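Side-chain contacts in CbsA (Xanthomonas oryzae pv. oryzae, PDB 5XYH), which hydrolyses 1,4-beta-glucosidic bonds of cellulose as a cell-wall-degrading exoglucanase of glycosyl hydrolase family 6, probably releasing cellobiose from chain ends: residues A[33-38]-A[413-418]; A[93-98]-A[147-152]; A[114-119]-A[171-176]. All coordinates share one frame; numbering follows the deposited sequence.

Interaction 1: A[33-38]-A[413-418]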
ATOM      1  N   VAL A  33      -5.394 -12.859  27.649  1.00 14.96           N
ATOM      2  CA  VAL A  33      -4.118 -12.195  27.906  1.00 16.01           C
ATOM      3  C   VAL A  33      -3.080 -12.563  26.845  1.00 15.64           C
ATOM      4  O   VAL A  33      -2.206 -11.755  26.513  1.00 15.15           O
ATOM      5  CB  VAL A  33      -3.648 -12.539  29.335  1.00 17.20           C
ATOM      6  CG1 VAL A  33      -2.229 -12.088  29.575  1.00 17.54           C
ATOM      7  CG2 VAL A  33      -4.576 -11.890  30.347  1.00 17.85           C
ATOM      8  N   GLN A  34      -3.177 -13.754  26.257  1.00 16.08           N
ATOM      9  CA  GLN A  34      -2.267 -14.074  25.156  1.00 15.29           C
ATOM     10  C   GLN A  34      -2.574 -13.232  23.924  1.00 16.41           C
ATOM     11  O   GLN A  34      -1.659 -12.831  23.190  1.00 16.17           O
ATOM     12  CB  GLN A  34      -2.347 -15.559  24.824  1.00 16.08           C
ATOM     13  CG  GLN A  34      -2.001 -16.454  25.996  1.00 15.41           C
ATOM     14  CD  GLN A  34      -0.577 -16.267  26.459  1.00 16.75           C
ATOM     15  OE1 GLN A  34       0.353 -16.191  25.649  1.00 15.42           O
ATOM     16  NE2 GLN A  34      -0.395 -16.171  27.774  1.00 16.53           N
ATOM     17  N   LEU A  35      -3.860 -12.962  23.669  1.00 15.39           N
ATOM     18  CA  LEU A  35      -4.205 -12.063  22.576  1.00 15.85           C
ATOM     19  C   LEU A  35      -3.751 -10.640  22.879  1.00 14.85           C
ATOM     20  O   LEU A  35      -3.234  -9.953  21.994  1.00 14.70           O
ATOM     21  CB  LEU A  35      -5.710 -12.102  22.300  1.00 16.45           C
ATOM     22  CG  LEU A  35      -6.131 -11.266  21.095  1.00 16.35           C
ATOM     23  CD1 LEU A  35      -5.306 -11.685  19.872  1.00 16.11           C
ATOM     24  CD2 LEU A  35      -7.615 -11.429  20.817  1.00 17.05           C
ATOM     25  N   LYS A  36      -3.942 -10.182  24.122  1.00 14.87           N
ATOM     26  CA  LYS A  36      -3.382  -8.899  24.538  1.00 15.37           C
ATOM     27  C   LYS A  36      -1.898  -8.825  24.217  1.00 15.80           C
ATOM     28  O   LYS A  36      -1.403  -7.796  23.742  1.00 15.12           O
ATOM     29  CB  LYS A  36      -3.574  -8.679  26.041  1.00 15.65           C
ATOM     30  CG  LYS A  36      -5.004  -8.397  26.545  1.00 15.68           C
ATOM     31  CD  LYS A  36      -4.939  -8.032  28.045  1.00 17.10           C
ATOM     32  CE  LYS A  36      -6.275  -8.150  28.753  1.00 17.73           C
ATOM     33  NZ  LYS A  36      -7.208  -7.075  28.320  1.00 17.39           N
ATOM     34  N   ALA A  37      -1.170  -9.909  24.494  1.00 15.59           N
ATOM     35  CA  ALA A  37       0.279  -9.903  24.312  1.00 16.54           C
ATOM     36  C   ALA A  37       0.649  -9.828  22.841  1.00 16.62           C
ATOM     37  O   ALA A  37       1.584  -9.120  22.469  1.00 16.75           O
ATOM     38  CB  ALA A  37       0.896 -11.147  24.953  1.00 16.42           C
ATOM     39  N   LYS A  38      -0.061 -10.577  21.996  1.00 15.59           N
ATOM     40  CA  LYS A  38       0.180 -10.493  20.565  1.00 15.81           C
ATOM     41  C   LYS A  38      -0.096  -9.087  20.048  1.00 16.17           C
ATOM     42  O   LYS A  38       0.604  -8.607  19.151  1.00 15.53           O
ATOM     43  CB  LYS A  38      -0.670 -11.533  19.833  1.00 15.37           C
ATOM     44  CG  LYS A  38      -0.203 -12.966  20.065  1.00 17.35           C
ATOM     45  CD  LYS A  38      -1.188 -13.991  19.489  1.00 19.70           C
ATOM     46  CE  LYS A  38      -0.848 -15.395  19.987  1.00 20.81           C
ATOM     47  NZ  LYS A  38      -1.879 -16.407  19.631  1.00 24.13           N
ATOM     48  N   HIS A 413     -11.918  -6.256  12.534  1.00 13.20           N
ATOM     49  CA  HIS A 413     -10.871  -6.596  11.561  1.00 11.88           C
ATOM     50  C   HIS A 413      -9.519  -6.778  12.240  1.00 12.62           C
ATOM     51  O   HIS A 413      -8.704  -7.616  11.820  1.00 11.63           O
ATOM     52  CB  HIS A 413     -10.768  -5.513  10.492  1.00 12.26           C
ATOM     53  CG  HIS A 413     -10.231  -6.005   9.184  1.00 12.57           C
ATOM     54  ND1 HIS A 413      -9.411  -5.242   8.383  1.00 12.47           N
ATOM     55  CD2 HIS A 413     -10.416  -7.174   8.528  1.00 13.10           C
ATOM     56  CE1 HIS A 413      -9.104  -5.922   7.293  1.00 12.51           C
ATOM     57  NE2 HIS A 413      -9.710  -7.096   7.349  1.00 13.02           N
ATOM     58  N   PHE A 414      -9.246  -5.974  13.267  1.00 12.02           N
ATOM     59  CA  PHE A 414      -7.955  -6.044  13.937  1.00 12.14           C
ATOM     60  C   PHE A 414      -7.761  -7.395  14.608  1.00 12.34           C
ATOM     61  O   PHE A 414      -6.748  -8.068  14.391  1.00 11.27           O
ATOM     62  CB  PHE A 414      -7.826  -4.929  14.965  1.00 12.02           C
ATOM     63  CG  PHE A 414      -6.478  -4.869  15.614  1.00 12.32           C
ATOM     64  CD1 PHE A 414      -5.338  -4.672  14.847  1.00 12.81           C
ATOM     65  CD2 PHE A 414      -6.347  -5.002  16.992  1.00 12.32           C
ATOM     66  CE1 PHE A 414      -4.070  -4.601  15.443  1.00 13.39           C
ATOM     67  CE2 PHE A 414      -5.080  -4.942  17.599  1.00 13.41           C
ATOM     68  CZ  PHE A 414      -3.948  -4.742  16.823  1.00 13.67           C
ATOM     69  N   VAL A 415      -8.724  -7.796  15.444  1.00 12.79           N
ATOM     70  CA  VAL A 415      -8.662  -9.096  16.101  1.00 12.55           C
ATOM     71  C   VAL A 415      -8.469 -10.201  15.078  1.00 12.98           C
ATOM     72  O   VAL A 415      -7.653 -11.113  15.267  1.00 13.76           O
ATOM     73  CB  VAL A 415      -9.937  -9.324  16.929  1.00 13.33           C
ATOM     74  CG1 VAL A 415      -9.993 -10.778  17.427  1.00 13.39           C
ATOM     75  CG2 VAL A 415     -10.017  -8.298  18.072  1.00 13.14           C
ATOM     76  N   GLN A 416      -9.210 -10.134  13.971  1.00 12.54           N
ATOM     77  CA  GLN A 416      -9.071 -11.136  12.920  1.00 12.11           C
ATOM     78  C   GLN A 416      -7.657 -11.121  12.331  1.00 12.95           C
ATOM     79  O   GLN A 416      -7.018 -12.170  12.189  1.00 11.58           O
ATOM     80  CB  GLN A 416     -10.133 -10.895  11.837  1.00 12.56           C
ATOM     81  CG  GLN A 416      -9.922 -11.673  10.546  1.00 13.16           C
ATOM     82  CD  GLN A 416     -10.554 -10.986   9.318  1.00 13.83           C
ATOM     83  OE1 GLN A 416     -11.769 -10.780   9.258  1.00 12.96           O
ATOM     84  NE2 GLN A 416      -9.718 -10.626   8.347  1.00 13.49           N
ATOM     85  N   LEU A 417      -7.138  -9.927  12.020  1.00 11.93           N
ATOM     86  CA  LEU A 417      -5.810  -9.819  11.418  1.00 11.93           C
ATOM     87  C   LEU A 417      -4.720 -10.385  12.322  1.00 13.10           C
ATOM     88  O   LEU A 417      -3.796 -11.061  11.842  1.00 11.85           O
ATOM     89  CB  LEU A 417      -5.510  -8.360  11.086  1.00 11.61           C
ATOM     90  CG  LEU A 417      -6.254  -7.819   9.863  1.00 11.59           C
ATOM     91  CD1 LEU A 417      -6.155  -6.299   9.861  1.00 11.00           C
ATOM     92  CD2 LEU A 417      -5.656  -8.406   8.587  1.00 12.19           C
ATOM     93  N   VAL A 418      -4.793 -10.104  13.629  1.00 12.35           N
ATOM     94  CA  VAL A 418      -3.806 -10.637  14.568  1.00 13.04           C
ATOM     95  C   VAL A 418      -3.934 -12.152  14.682  1.00 14.11           C
ATOM     96  O   VAL A 418      -2.934 -12.883  14.636  1.00 13.72           O
ATOM     97  CB  VAL A 418      -3.964  -9.964  15.941  1.00 14.14           C
ATOM     98  CG1 VAL A 418      -3.091 -10.644  16.981  1.00 14.82           C
ATOM     99  CG2 VAL A 418      -3.631  -8.500  15.832  1.00 13.10           C
TER

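Interaction 2: A[93-98]-A[147-152]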
ATOM      1  N   TYR A  93      -0.412  11.163  -0.466  1.00 12.07           N
ATOM      2  CA  TYR A  93      -1.685  10.619  -0.948  1.00 11.67           C
ATOM      3  C   TYR A  93      -2.759  11.714  -0.971  1.00 13.05           C
ATOM      4  O   TYR A  93      -3.734  11.686  -0.224  1.00 12.25           O
ATOM      5  CB  TYR A  93      -2.107   9.442  -0.062  1.00 12.86           C
ATOM      6  CG  TYR A  93      -3.320   8.632  -0.498  1.00 12.74           C
ATOM      7  CD1 TYR A  93      -3.421   8.123  -1.783  1.00 12.53           C
ATOM      8  CD2 TYR A  93      -4.334   8.335   0.409  1.00 12.34           C
ATOM      9  CE1 TYR A  93      -4.518   7.358  -2.178  1.00 12.64           C
ATOM     10  CE2 TYR A  93      -5.427   7.581   0.032  1.00 14.33           C
ATOM     11  CZ  TYR A  93      -5.515   7.097  -1.273  1.00 14.57           C
ATOM     12  OH  TYR A  93      -6.606   6.342  -1.658  1.00 15.50           O
ATOM     13  N   ASP A  94      -2.601  12.699  -1.865  1.00 11.52           N
ATOM     14  CA  ASP A  94      -3.657  13.691  -2.068  1.00 12.79           C
ATOM     15  C   ASP A  94      -3.773  14.123  -3.531  1.00 13.23           C
ATOM     16  O   ASP A  94      -4.114  15.276  -3.812  1.00 12.97           O
ATOM     17  CB  ASP A  94      -3.436  14.923  -1.179  1.00 12.86           C
ATOM     18  CG  ASP A  94      -4.741  15.664  -0.873  1.00 14.01           C
ATOM     19  OD1 ASP A  94      -5.831  15.072  -1.057  1.00 13.07           O
ATOM     20  OD2 ASP A  94      -4.671  16.838  -0.459  1.00 13.48           O
ATOM     21  N   MET A  95      -3.511  13.214  -4.464  1.00 12.91           N
ATOM     22  CA  MET A  95      -3.611  13.521  -5.887  1.00 13.42           C
ATOM     23  C   MET A  95      -4.950  14.189  -6.213  1.00 14.20           C
ATOM     24  O   MET A  95      -5.996  13.758  -5.714  1.00 13.94           O
ATOM     25  CB  MET A  95      -3.466  12.239  -6.711  1.00 13.38           C
ATOM     26  CG  MET A  95      -3.427  12.489  -8.206  1.00 13.55           C
ATOM     27  SD  MET A  95      -1.872  13.248  -8.729  1.00 13.85           S
ATOM     28  CE  MET A  95      -0.801  11.810  -8.687  1.00 14.10           C
ATOM     29  N   PRO A  96      -4.960  15.232  -7.044  1.00 14.48           N
ATOM     30  CA  PRO A  96      -6.221  15.685  -7.644  1.00 14.42           C
ATOM     31  C   PRO A  96      -6.930  14.532  -8.346  1.00 14.73           C
ATOM     32  O   PRO A  96      -6.303  13.713  -9.011  1.00 13.74           O
ATOM     33  CB  PRO A  96      -5.776  16.759  -8.645  1.00 14.54           C
ATOM     34  CG  PRO A  96      -4.410  17.199  -8.175  1.00 14.81           C
ATOM     35  CD  PRO A  96      -3.792  15.982  -7.546  1.00 13.69           C
ATOM     36  N   GLY A  97      -8.249  14.465  -8.183  1.00 15.60           N
ATOM     37  CA  GLY A  97      -8.999  13.348  -8.742  1.00 15.64           C
ATOM     38  C   GLY A  97      -8.570  11.996  -8.209  1.00 15.87           C
ATOM     39  O   GLY A  97      -8.556  11.009  -8.961  1.00 15.31           O
ATOM     40  N   ARG A  98      -8.227  11.933  -6.917  1.00 15.19           N
ATOM     41  CA  ARG A  98      -7.660  10.729  -6.310  1.00 15.55           C
ATOM     42  C   ARG A  98      -8.563   9.525  -6.532  1.00 16.16           C
ATOM     43  O   ARG A  98      -9.788   9.651  -6.576  1.00 16.11           O
ATOM     44  CB  ARG A  98      -7.446  10.956  -4.810  1.00 14.98           C
ATOM     45  CG  ARG A  98      -6.262  10.192  -4.210  1.00 14.37           C
ATOM     46  CD  ARG A  98      -6.118  10.469  -2.724  1.00 13.51           C
ATOM     47  NE  ARG A  98      -7.217   9.898  -1.952  1.00 14.00           N
ATOM     48  CZ  ARG A  98      -7.487  10.216  -0.696  1.00 14.26           C
ATOM     49  NH1 ARG A  98      -6.732  11.094  -0.060  1.00 13.54           N
ATOM     50  NH2 ARG A  98      -8.515   9.660  -0.075  1.00 15.30           N
ATOM     51  N   PRO A 147      -0.252   6.194  -3.806  1.00 11.93           N
ATOM     52  CA  PRO A 147      -0.899   4.919  -4.129  1.00 11.37           C
ATOM     53  C   PRO A 147      -2.167   5.130  -4.943  1.00 12.29           C
ATOM     54  O   PRO A 147      -2.815   6.178  -4.873  1.00 11.69           O
ATOM     55  CB  PRO A 147      -1.222   4.319  -2.755  1.00 12.01           C
ATOM     56  CG  PRO A 147      -0.424   5.065  -1.774  1.00 11.51           C
ATOM     57  CD  PRO A 147      -0.098   6.401  -2.355  1.00 11.38           C
ATOM     58  N   ASP A 148      -2.491   4.117  -5.738  1.00 12.38           N
ATOM     59  CA  ASP A 148      -3.735   4.058  -6.494  1.00 14.01           C
ATOM     60  C   ASP A 148      -3.825   5.176  -7.528  1.00 13.82           C
ATOM     61  O   ASP A 148      -4.899   5.717  -7.789  1.00 14.49           O
ATOM     62  CB  ASP A 148      -4.938   4.093  -5.550  1.00 14.48           C
ATOM     63  CG  ASP A 148      -6.199   3.595  -6.208  1.00 17.01           C
ATOM     64  OD1 ASP A 148      -6.111   2.767  -7.152  1.00 18.16           O
ATOM     65  OD2 ASP A 148      -7.280   4.046  -5.781  1.00 18.03           O
ATOM     66  N   SER A 149      -2.696   5.575  -8.116  1.00 13.80           N
ATOM     67  CA  SER A 149      -2.727   6.657  -9.088  1.00 13.85           C
ATOM     68  C   SER A 149      -2.343   6.102 -10.445  1.00 14.72           C
ATOM     69  O   SER A 149      -3.230   5.647 -11.199  1.00 14.65           O
ATOM     70  CB  SER A 149      -1.821   7.815  -8.647  1.00 13.52           C
ATOM     71  OG  SER A 149      -0.467   7.419  -8.582  1.00 12.58           O
ATOM     72  N   LEU A 150      -1.056   6.102 -10.804  1.00 13.84           N
ATOM     73  CA  LEU A 150      -0.614   5.796 -12.160  1.00 14.53           C
ATOM     74  C   LEU A 150      -1.125   4.474 -12.730  1.00 14.47           C
ATOM     75  O   LEU A 150      -1.518   4.466 -13.912  1.00 16.08           O
ATOM     76  CB  LEU A 150       0.922   5.826 -12.209  1.00 13.96           C
ATOM     77  CG  LEU A 150       1.564   7.196 -12.004  1.00 14.87           C
ATOM     78  CD1 LEU A 150       3.069   7.147 -12.269  1.00 14.65           C
ATOM     79  CD2 LEU A 150       0.904   8.214 -12.911  1.00 15.85           C
ATOM     80  N   PRO A 151      -1.136   3.345 -12.000  1.00 14.52           N
ATOM     81  CA  PRO A 151      -1.597   2.087 -12.618  1.00 15.75           C
ATOM     82  C   PRO A 151      -2.975   2.179 -13.263  1.00 17.41           C
ATOM     83  O   PRO A 151      -3.222   1.504 -14.273  1.00 17.93           O
ATOM     84  CB  PRO A 151      -1.604   1.102 -11.440  1.00 15.07           C
ATOM     85  CG  PRO A 151      -0.616   1.658 -10.480  1.00 15.05           C
ATOM     86  CD  PRO A 151      -0.760   3.136 -10.588  1.00 13.84           C
ATOM     87  N   ASN A 152      -3.867   3.020 -12.733  1.00 17.01           N
ATOM     88  CA  ASN A 152      -5.193   3.146 -13.329  1.00 17.64           C
ATOM     89  C   ASN A 152      -5.131   3.715 -14.734  1.00 18.14           C
ATOM     90  O   ASN A 152      -6.019   3.441 -15.552  1.00 19.22           O
ATOM     91  CB  ASN A 152      -6.091   4.017 -12.458  1.00 17.22           C
ATOM     92  CG  ASN A 152      -6.294   3.442 -11.086  1.00 18.92           C
ATOM     93  OD1 ASN A 152      -6.840   2.343 -10.939  1.00 19.62           O
ATOM     94  ND2 ASN A 152      -5.860   4.183 -10.055  1.00 18.12           N
TER

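Interaction 3: A[114-119]-A[171-176]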
ATOM      1  N   ALA A 114      -6.868  24.013 -11.302  1.00 17.07           N
ATOM      2  CA  ALA A 114      -6.960  24.621  -9.980  1.00 16.46           C
ATOM      3  C   ALA A 114      -6.694  23.586  -8.889  1.00 16.08           C
ATOM      4  O   ALA A 114      -6.018  23.878  -7.890  1.00 16.75           O
ATOM      5  CB  ALA A 114      -8.325  25.287  -9.799  1.00 17.80           C
ATOM      6  N   GLY A 115      -7.193  22.360  -9.076  1.00 16.06           N
ATOM      7  CA  GLY A 115      -6.921  21.312  -8.109  1.00 15.24           C
ATOM      8  C   GLY A 115      -5.442  21.001  -8.024  1.00 15.38           C
ATOM      9  O   GLY A 115      -4.885  20.871  -6.932  1.00 14.63           O
ATOM     10  N   LEU A 116      -4.786  20.917  -9.177  1.00 14.95           N
ATOM     11  CA  LEU A 116      -3.357  20.629  -9.206  1.00 15.23           C
ATOM     12  C   LEU A 116      -2.553  21.716  -8.499  1.00 15.61           C
ATOM     13  O   LEU A 116      -1.591  21.413  -7.779  1.00 14.51           O
ATOM     14  CB  LEU A 116      -2.900  20.468 -10.652  1.00 14.81           C
ATOM     15  CG  LEU A 116      -1.414  20.213 -10.891  1.00 14.79           C
ATOM     16  CD1 LEU A 116      -0.985  18.920 -10.210  1.00 15.42           C
ATOM     17  CD2 LEU A 116      -1.122  20.185 -12.370  1.00 15.02           C
ATOM     18  N   GLN A 117      -2.939  22.985  -8.670  1.00 14.49           N
ATOM     19  CA  GLN A 117      -2.189  24.055  -8.004  1.00 16.38           C
ATOM     20  C   GLN A 117      -2.338  23.982  -6.487  1.00 15.39           C
ATOM     21  O   GLN A 117      -1.395  24.287  -5.746  1.00 15.01           O
ATOM     22  CB  GLN A 117      -2.633  25.431  -8.504  1.00 16.35           C
ATOM     23  CG  GLN A 117      -1.704  26.547  -8.009  1.00 16.35           C
ATOM     24  CD  GLN A 117      -0.298  26.392  -8.570  1.00 17.42           C
ATOM     25  OE1 GLN A 117      -0.108  26.381  -9.779  1.00 18.30           O
ATOM     26  NE2 GLN A 117       0.686  26.231  -7.690  1.00 17.98           N
ATOM     27  N   ARG A 118      -3.528  23.615  -6.006  1.00 15.22           N
ATOM     28  CA  ARG A 118      -3.687  23.388  -4.575  1.00 15.03           C
ATOM     29  C   ARG A 118      -2.780  22.258  -4.108  1.00 15.26           C
ATOM     30  O   ARG A 118      -2.119  22.367  -3.065  1.00 14.83           O
ATOM     31  CB  ARG A 118      -5.144  23.068  -4.230  1.00 15.48           C
ATOM     32  CG  ARG A 118      -6.124  24.199  -4.416  1.00 16.14           C
ATOM     33  CD  ARG A 118      -7.437  23.858  -3.713  1.00 16.45           C
ATOM     34  NE  ARG A 118      -7.255  23.842  -2.264  1.00 16.19           N
ATOM     35  CZ  ARG A 118      -8.061  23.229  -1.399  1.00 16.63           C
ATOM     36  NH1 ARG A 118      -9.116  22.554  -1.822  1.00 17.15           N
ATOM     37  NH2 ARG A 118      -7.806  23.295  -0.098  1.00 17.85           N
ATOM     38  N   TYR A 119      -2.741  21.161  -4.873  1.00 14.43           N
ATOM     39  CA  TYR A 119      -1.852  20.045  -4.555  1.00 14.13           C
ATOM     40  C   TYR A 119      -0.408  20.521  -4.405  1.00 14.45           C
ATOM     41  O   TYR A 119       0.292  20.144  -3.454  1.00 13.40           O
ATOM     42  CB  TYR A 119      -1.962  18.982  -5.653  1.00 14.17           C
ATOM     43  CG  TYR A 119      -1.110  17.751  -5.437  1.00 13.62           C
ATOM     44  CD1 TYR A 119      -1.488  16.782  -4.527  1.00 13.32           C
ATOM     45  CD2 TYR A 119       0.048  17.538  -6.190  1.00 14.16           C
ATOM     46  CE1 TYR A 119      -0.729  15.643  -4.332  1.00 12.51           C
ATOM     47  CE2 TYR A 119       0.822  16.401  -6.004  1.00 13.03           C
ATOM     48  CZ  TYR A 119       0.416  15.454  -5.077  1.00 12.96           C
ATOM     49  OH  TYR A 119       1.154  14.319  -4.876  1.00 12.64           O
ATOM     50  N   TYR A 171      -2.417  13.635 -13.359  1.00 13.69           N
ATOM     51  CA  TYR A 171      -1.725  12.626 -12.558  1.00 13.76           C
ATOM     52  C   TYR A 171      -0.218  12.711 -12.766  1.00 14.22           C
ATOM     53  O   TYR A 171       0.549  12.770 -11.800  1.00 13.50           O
ATOM     54  CB  TYR A 171      -2.207  11.215 -12.898  1.00 14.77           C
ATOM     55  CG  TYR A 171      -3.399  10.733 -12.111  1.00 14.50           C
ATOM     56  CD1 TYR A 171      -4.271  11.627 -11.501  1.00 14.45           C
ATOM     57  CD2 TYR A 171      -3.670   9.367 -12.003  1.00 15.11           C
ATOM     58  CE1 TYR A 171      -5.382  11.169 -10.794  1.00 15.54           C
ATOM     59  CE2 TYR A 171      -4.766   8.901 -11.301  1.00 15.32           C
ATOM     60  CZ  TYR A 171      -5.623   9.800 -10.705  1.00 15.47           C
ATOM     61  OH  TYR A 171      -6.707   9.327 -10.012  1.00 15.79           O
ATOM     62  N   GLU A 172       0.219  12.748 -14.030  1.00 14.57           N
ATOM     63  CA  GLU A 172       1.646  12.800 -14.328  1.00 15.19           C
ATOM     64  C   GLU A 172       2.265  14.097 -13.829  1.00 14.89           C
ATOM     65  O   GLU A 172       3.408  14.099 -13.355  1.00 14.24           O
ATOM     66  CB  GLU A 172       1.875  12.627 -15.832  1.00 16.32           C
ATOM     67  CG  GLU A 172       1.473  11.248 -16.324  1.00 17.23           C
ATOM     68  CD  GLU A 172       1.349  11.157 -17.833  1.00 20.54           C
ATOM     69  OE1 GLU A 172       2.361  10.829 -18.488  1.00 21.62           O
ATOM     70  OE2 GLU A 172       0.228  11.399 -18.359  1.00 22.77           O
ATOM     71  N   ALA A 173       1.519  15.207 -13.916  1.00 14.24           N
ATOM     72  CA  ALA A 173       2.040  16.481 -13.425  1.00 14.70           C
ATOM     73  C   ALA A 173       2.181  16.464 -11.913  1.00 13.91           C
ATOM     74  O   ALA A 173       3.172  16.967 -11.376  1.00 13.45           O
ATOM     75  CB  ALA A 173       1.143  17.638 -13.864  1.00 14.93           C
ATOM     76  N   GLY A 174       1.202  15.882 -11.214  1.00 12.90           N
ATOM     77  CA  GLY A 174       1.292  15.778  -9.764  1.00 14.12           C
ATOM     78  C   GLY A 174       2.456  14.922  -9.290  1.00 13.38           C
ATOM     79  O   GLY A 174       3.154  15.279  -8.338  1.00 12.21           O
ATOM     80  N   ILE A 175       2.661  13.767  -9.923  1.00 13.44           N
ATOM     81  CA  ILE A 175       3.775  12.902  -9.537  1.00 13.74           C
ATOM     82  C   ILE A 175       5.101  13.615  -9.770  1.00 13.37           C
ATOM     83  O   ILE A 175       5.998  13.582  -8.923  1.00 13.84           O
ATOM     84  CB  ILE A 175       3.732  11.568 -10.300  1.00 13.68           C
ATOM     85  CG1 ILE A 175       2.418  10.819 -10.065  1.00 14.19           C
ATOM     86  CG2 ILE A 175       4.957  10.717  -9.927  1.00 14.82           C
ATOM     87  CD1 ILE A 175       2.374   9.981  -8.831  1.00 14.48           C
ATOM     88  N   LYS A 176       5.248  14.252 -10.932  1.00 13.70           N
ATOM     89  CA  LYS A 176       6.504  14.928 -11.240  1.00 14.40           C
ATOM     90  C   LYS A 176       6.817  15.992 -10.198  1.00 15.00           C
ATOM     91  O   LYS A 176       7.955  16.094  -9.719  1.00 13.11           O
ATOM     92  CB  LYS A 176       6.444  15.540 -12.645  1.00 15.07           C
ATOM     93  CG  LYS A 176       7.599  16.474 -12.953  1.00 16.23           C
ATOM     94  CD  LYS A 176       7.385  17.224 -14.260  1.00 16.86           C
ATOM     95  CE  LYS A 176       8.654  17.926 -14.672  1.00 17.37           C
ATOM     96  NZ  LYS A 176       8.575  18.584 -16.003  1.00 19.46           N
TER

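Interaction 1: A[33-38]-A[413-418]
Leu35, which meets both Val415 and Val418 across this contact, has its backbone fixed at the start of its helix by Asp32 OD1, an oxygen that accepts weak hydrogen bonds from Leu35 N and Gln34 N together. No hydrogen bond joins segments 33-38 and 413-418, and the contact between them is apolar. On the far side of the second helix Gln337 O is gripped by His413 NE2 and Gln416 NE2.

Leu35 carries the contact with both ends of its fork. With CG anti to the backbone N (chi1 -176°), the branch is carried toward the valines, although CB itself is not aimed at them. Leu35 CD1 reaches Val418 CG1 at 3.8 Å, while Leu35 CD2 lies more loosely against Val415 CG1 at 4.2 Å, its side chain running at about a right angle to that valine. Val418 CG1 also touches Lys38 CB at 3.8 Å, so a single methyl serves two residues one turn apart. Beyond CB the lysine turns off in an extended chain, and its aliphatic root alone lies at the margin of the contact. The other methyl of the same valine, Val418 CG2, sits 3.9 Å above the ring plane of Phe414, toward the rim.

The two short helical segments cross at 88°, with a closest axis approach of 11.0 Å, and touch through a few aliphatic carbons. Helix 411-419, near the C-terminus, thus lies across the start of helix 33-42; farther along that helix Met39 and Val42 meet Phe414, and helix 17-27 adds Tyr19, Val23 and Ser26 round the same ring.

Interaction 2: A[93-98]-A[147-152]
Tyr93 reaches Pro147 with one side of its ring. From CB the ring swings to the position anti to the backbone N (chi1 -173°), which brings Tyr93 CD1 near both Pro147 CD (3.8 Å) and Pro147 O (3.7 Å). Next along that side, Tyr93 CE1 lies 3.4 Å from Pro147 O, the oxygen standing at the ring edge, near its plane. On the far side of the ring Tyr93 CE2 lies 3.4 Å from the guanidinium plane of Arg98, over its centre, and the arginine's CD rests above the same ring. Arg98 NH1 then turns back to Tyr93 O, a bent bond of 3.1 Å, and also bonds Asp52 O. At the tip, OH bonds Asp99 OD1. The ring of Trp50 meets that of Tyr93 edge-to-face.

A second, lighter touch brings Met95 CE to 4.1 Å from Ser149 CB. Both segments follow neighbouring parallel strands, 86-92 and 140-145, at the strand ends where family 6 enzymes form their substrate cleft. Glu146 links them further, its carboxylate accepting Asp94 N and Met95 N and its carbonyl oxygen bonding Ser149 OG.

With no hydrogen bond passing directly between the segments, their meeting rests on van der Waals packing and on a carbonyl oxygen facing the weakly positive rim of a tyrosine.

Interaction 3: A[114-119]-A[171-176]
Gly174 forms the floor of this contact, and Leu116 and Tyr119, less than one helical turn apart, reach down to it. Leu116 splits its fork between two neighbours: CD1 lies 3.9 Å from Gly174 N, against bare backbone, and CD2 packs on Ala173 CB at 3.7 Å. Leu116 CA stands 6.7 Å from Gly174 CA, the nearest such pair between the two segments.

Helices 113-131 and 170-183 run almost parallel here, 13° apart with their axes 10.4 Å from each other. They follow the adjacent parallel strands 86-92 and 140-145, so the pair belongs to the outer helical layer of the distorted beta/alpha barrel of family 6 glycosyl hydrolases, in which helices that follow adjacent strands pack side by side outside the sheet.

Tyr119 comes in beside the leucine with its CG anti to the backbone N (chi1 -179°), a torsion that carries the ring toward Gly174. Tyr119 CE2 approaches Gly174 O at 3.5 Å, the oxygen lying at the ring edge near the plane, and 3.8 Å separates Tyr119 CE2 from Gly174 CA. Past the glycine the phenol hydroxyl bonds Glu146 OE2, while Tyr123, one turn on, sets its ring against that of Tyr119.

Interactions 2 and 3 touch directly, their centres about 10 Å apart and their segments alternating along the chain. Tyr171 OH lies 2.7 Å from Gly97 O, a probable hydrogen bond, and Met95 CG packs 3.5 Å from Tyr171 CE1, tying the loop of interaction 2 to a helix of interaction 3. Glu146 adds a shared polar centre through Tyr119 and the backbone of 94-95. Interaction 2, at the C-terminal ends of strands 86-92 and 140-145, probably borders the substrate cleft, as in other family 6 enzymes; interaction 3 lies farther from the chain's centre, in the helical layer. Interaction 1 lies on the opposite side of that centre, about 32 Å from interaction 2 and 40 Å from interaction 3 between centres.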